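Local coordinates for hydrogenase maturation protease HycI (Thermococcus kodakarensis KOD1, PDB 5ZBY), which probably acts as an endopeptidase of the A31 family that trims the C-terminus of a [NiFe] hydrogenase during its maturation, at residues T12-R24 and P44-E56. Residues are numbered along the deposited sequence; the frame is centred on the assembly and turned at random.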
# COMPACT_ATOMS: atom_id res chain seq x y z
N THR A 12 12.56 10.35 5.83
CA THR A 12 12.92 11.15 4.66
C THR A 12 12.70 10.45 3.33
O THR A 12 12.04 10.99 2.44
CB THR A 12 14.36 11.59 4.73
OG1 THR A 12 14.52 12.37 5.92
CG2 THR A 12 14.72 12.42 3.48
N ARG A 13 13.26 9.25 3.19
CA ARG A 13 13.16 8.56 1.92
C ARG A 13 11.99 7.55 2.04
O ARG A 13 12.04 6.66 2.88
CB ARG A 13 14.46 7.85 1.55
CG ARG A 13 15.69 8.82 1.34
CD ARG A 13 16.84 8.00 0.82
NE ARG A 13 16.65 7.45 -0.49
CZ ARG A 13 16.72 8.16 -1.60
NH1 ARG A 13 17.03 9.48 -1.55
NH2 ARG A 13 16.55 7.56 -2.76
N ILE A 14 11.03 7.66 1.13
CA ILE A 14 9.78 6.90 1.27
C ILE A 14 9.52 6.16 -0.02
O ILE A 14 9.67 6.74 -1.12
CB ILE A 14 8.65 7.84 1.58
CG1 ILE A 14 8.93 8.51 2.93
CG2 ILE A 14 7.30 7.06 1.72
CD1 ILE A 14 8.05 9.59 3.26
N VAL A 15 9.14 4.88 0.08
CA VAL A 15 8.68 4.17 -1.09
C VAL A 15 7.23 3.85 -0.82
O VAL A 15 6.91 3.34 0.26
CB VAL A 15 9.51 2.89 -1.37
CG1 VAL A 15 9.00 2.18 -2.64
CG2 VAL A 15 11.03 3.22 -1.52
N ILE A 16 6.34 4.19 -1.76
CA ILE A 16 4.94 3.81 -1.63
C ILE A 16 4.62 2.82 -2.74
O ILE A 16 4.90 3.08 -3.90
CB ILE A 16 4.03 5.03 -1.70
CG1 ILE A 16 4.41 5.98 -0.54
CG2 ILE A 16 2.56 4.60 -1.53
CD1 ILE A 16 3.79 7.31 -0.66
N CYS A 17 4.10 1.66 -2.34
CA CYS A 17 3.90 0.51 -3.22
C CYS A 17 2.44 0.18 -3.30
O CYS A 17 1.90 -0.31 -2.31
CB CYS A 17 4.61 -0.72 -2.66
SG CYS A 17 6.39 -0.57 -2.81
N GLY A 18 1.80 0.41 -4.45
CA GLY A 18 0.40 0.04 -4.59
C GLY A 18 0.27 -1.40 -5.06
O GLY A 18 0.92 -1.83 -5.99
N ILE A 19 -0.59 -2.16 -4.40
CA ILE A 19 -0.81 -3.55 -4.70
C ILE A 19 -2.24 -3.68 -5.14
O ILE A 19 -3.14 -3.13 -4.53
CB ILE A 19 -0.58 -4.47 -3.44
CG1 ILE A 19 0.88 -4.31 -2.96
CG2 ILE A 19 -0.81 -5.95 -3.76
CD1 ILE A 19 1.07 -4.99 -1.61
N GLY A 20 -2.48 -4.44 -6.22
CA GLY A 20 -3.88 -4.70 -6.56
C GLY A 20 -4.02 -5.11 -8.01
O GLY A 20 -3.02 -5.40 -8.66
N ASN A 21 -5.27 -5.14 -8.50
CA ASN A 21 -5.58 -5.59 -9.85
C ASN A 21 -6.67 -4.68 -10.39
O ASN A 21 -7.76 -4.64 -9.83
CB ASN A 21 -6.02 -7.04 -9.80
CG ASN A 21 -6.39 -7.59 -11.17
OD1 ASN A 21 -6.81 -6.84 -12.06
ND2 ASN A 21 -6.23 -8.88 -11.33
N ASP A 22 -6.38 -3.91 -11.44
CA ASP A 22 -7.30 -2.84 -11.86
C ASP A 22 -8.56 -3.34 -12.61
O ASP A 22 -9.47 -2.54 -12.90
CB ASP A 22 -6.56 -1.80 -12.73
CG ASP A 22 -5.84 -2.42 -13.93
OD1 ASP A 22 -5.76 -3.67 -14.03
OD2 ASP A 22 -5.30 -1.65 -14.75
N VAL A 23 -8.62 -4.63 -12.90
CA VAL A 23 -9.83 -5.24 -13.46
C VAL A 23 -10.55 -6.21 -12.51
O VAL A 23 -11.37 -7.00 -12.94
CB VAL A 23 -9.57 -5.93 -14.81
CG1 VAL A 23 -8.79 -5.01 -15.72
CG2 VAL A 23 -8.85 -7.25 -14.61
N ARG A 24 -10.22 -6.15 -11.23
CA ARG A 24 -10.82 -7.03 -10.25
C ARG A 24 -11.67 -6.29 -9.22
O ARG A 24 -11.54 -6.51 -8.03
CB ARG A 24 -9.80 -7.93 -9.57
CG ARG A 24 -10.36 -9.29 -9.21
CD ARG A 24 -9.28 -10.32 -8.94
NE ARG A 24 -8.48 -9.95 -7.78
CZ ARG A 24 -7.19 -10.24 -7.65
NH1 ARG A 24 -6.56 -10.89 -8.61
NH2 ARG A 24 -6.54 -9.87 -6.56
N PRO A 44 12.29 14.12 -5.02
CA PRO A 44 13.27 13.09 -5.35
C PRO A 44 13.48 12.07 -4.21
O PRO A 44 14.12 11.03 -4.39
CB PRO A 44 14.55 13.93 -5.54
CG PRO A 44 14.34 15.03 -4.48
CD PRO A 44 12.93 15.42 -4.71
N ASP A 45 12.91 12.39 -3.06
CA ASP A 45 13.03 11.54 -1.87
C ASP A 45 11.93 10.49 -1.83
O ASP A 45 11.94 9.67 -0.92
CB ASP A 45 12.91 12.36 -0.61
CG ASP A 45 14.04 13.39 -0.48
OD1 ASP A 45 13.72 14.58 -0.39
OD2 ASP A 45 15.22 12.98 -0.46
N VAL A 46 11.02 10.51 -2.80
CA VAL A 46 9.90 9.56 -2.76
C VAL A 46 9.82 8.75 -4.07
O VAL A 46 9.91 9.32 -5.16
CB VAL A 46 8.58 10.29 -2.54
CG1 VAL A 46 7.38 9.30 -2.64
CG2 VAL A 46 8.54 10.99 -1.18
N LEU A 47 9.66 7.43 -3.95
CA LEU A 47 9.44 6.55 -5.07
C LEU A 47 8.05 5.95 -4.96
O LEU A 47 7.73 5.39 -3.91
CB LEU A 47 10.49 5.46 -5.07
CG LEU A 47 10.33 4.30 -6.05
CD1 LEU A 47 10.31 4.80 -7.51
CD2 LEU A 47 11.38 3.23 -5.83
N ILE A 48 7.25 6.07 -6.02
CA ILE A 48 5.91 5.45 -6.09
C ILE A 48 5.95 4.31 -7.09
O ILE A 48 6.37 4.48 -8.25
CB ILE A 48 4.84 6.46 -6.51
CG1 ILE A 48 4.94 7.79 -5.75
CG2 ILE A 48 3.42 5.82 -6.37
CD1 ILE A 48 4.58 7.66 -4.29
N LEU A 49 5.55 3.13 -6.66
CA LEU A 49 5.53 1.96 -7.52
C LEU A 49 4.14 1.36 -7.61
O LEU A 49 3.43 1.23 -6.60
CB LEU A 49 6.45 0.88 -6.97
CG LEU A 49 7.93 1.18 -6.94
CD1 LEU A 49 8.64 0.07 -6.18
CD2 LEU A 49 8.43 1.31 -8.39
N ASN A 50 3.75 0.99 -8.82
CA ASN A 50 2.59 0.13 -9.04
C ASN A 50 3.12 -1.30 -9.12
O ASN A 50 3.80 -1.67 -10.08
CB ASN A 50 1.86 0.56 -10.32
CG ASN A 50 0.65 -0.33 -10.65
OD1 ASN A 50 0.51 -1.45 -10.15
ND2 ASN A 50 -0.22 0.20 -11.49
N CYS A 51 2.86 -2.09 -8.09
CA CYS A 51 3.41 -3.44 -7.99
C CYS A 51 2.47 -4.51 -8.54
O CYS A 51 2.83 -5.70 -8.55
CB CYS A 51 3.71 -3.79 -6.53
SG CYS A 51 5.01 -2.75 -5.86
N GLY A 52 1.28 -4.10 -8.95
CA GLY A 52 0.25 -5.06 -9.33
C GLY A 52 0.07 -6.06 -8.22
O GLY A 52 0.00 -5.69 -7.06
N GLU A 53 -0.02 -7.34 -8.56
CA GLU A 53 -0.10 -8.36 -7.56
C GLU A 53 1.21 -8.99 -7.20
O GLU A 53 1.26 -10.01 -6.51
CB GLU A 53 -1.09 -9.45 -8.04
CG GLU A 53 -2.52 -8.93 -8.17
CD GLU A 53 -3.40 -9.98 -8.82
OE1 GLU A 53 -3.77 -10.95 -8.13
OE2 GLU A 53 -3.67 -9.85 -10.03
N MET A 54 2.34 -8.35 -7.57
CA MET A 54 3.64 -8.98 -7.38
C MET A 54 4.63 -8.05 -6.70
O MET A 54 5.70 -7.73 -7.28
CB MET A 54 4.17 -9.48 -8.74
CG MET A 54 3.25 -10.61 -9.28
SD MET A 54 4.12 -11.97 -10.03
CE MET A 54 5.14 -12.48 -8.65
N PRO A 55 4.36 -7.64 -5.46
CA PRO A 55 5.36 -6.77 -4.80
C PRO A 55 6.72 -7.42 -4.65
O PRO A 55 7.74 -6.71 -4.66
CB PRO A 55 4.75 -6.50 -3.42
CG PRO A 55 3.72 -7.60 -3.23
CD PRO A 55 3.16 -7.87 -4.61
N GLU A 56 6.75 -8.75 -4.58
CA GLU A 56 8.01 -9.48 -4.44
C GLU A 56 8.94 -9.19 -5.60
O GLU A 56 10.17 -9.21 -5.44
CB GLU A 56 7.76 -10.99 -4.36
CG GLU A 56 7.02 -11.56 -5.54
CD GLU A 56 5.51 -11.74 -5.27
OE1 GLU A 56 4.86 -10.81 -4.73
OE2 GLU A 56 4.98 -12.83 -5.57
O HOH W 1 16.65 9.96 -4.47
O HOH W 2 17.16 11.62 0.66
O HOH W 3 -3.69 -11.12 -5.39
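Ile14 to Gly18 and Val46 to Asn50 pair as parallel strands with axes 4.7 Å apart, and six backbone hydrogen bonds run from Ile14 N to Asp45 O through to Cys51 N on Gly18 O. Further along, Gly20 N bonds to Gly52 O, inside the type II' turn from Cys51 to Met54, from above the carbonyl plane. On one face Ile48 bends back at its second torsion (chi2 -69°), laying CD1 alongside Ile16, 3.7 Å from Ile16 CD1. On the other, Leu49 CD1 lies 4.1 Å from both Val15 CG1 and Cys17 SG, while Cys51 SG rests 3.8 Å from Cys17 CB. The Glu53 chain, extended beyond CG, brings its carboxylate to Arg24, whose NH1 donates to OE1 at 2.8 Å in a salt bridge; OE1 lies at the guanidinium edge, yet the carboxylate is turned 82° from that plane. Asn21 covers one guanidinium face with CB and gives OE2 a weak bond from ND2, while its OD1 accepts from Val23 N in an Asx turn. A methionine in place of Arg24 would probably leave Glu53 without its charged mate, and Asp27, which pairs with Arg24 NE, likewise. At the other end, two waters link Arg13 to Pro44 O and Asp45 OD2, while Arg13 NE donates to Phe65 O and the Arg13 guanidinium makes a cation-pi contact with Phe65. The pair belongs to a beta-alpha-beta unit: helix 29-40 and helix 138-156 pack on the Ile16 and Ile48 face, and strand 69-75 continues the sheet beyond strand 14-18.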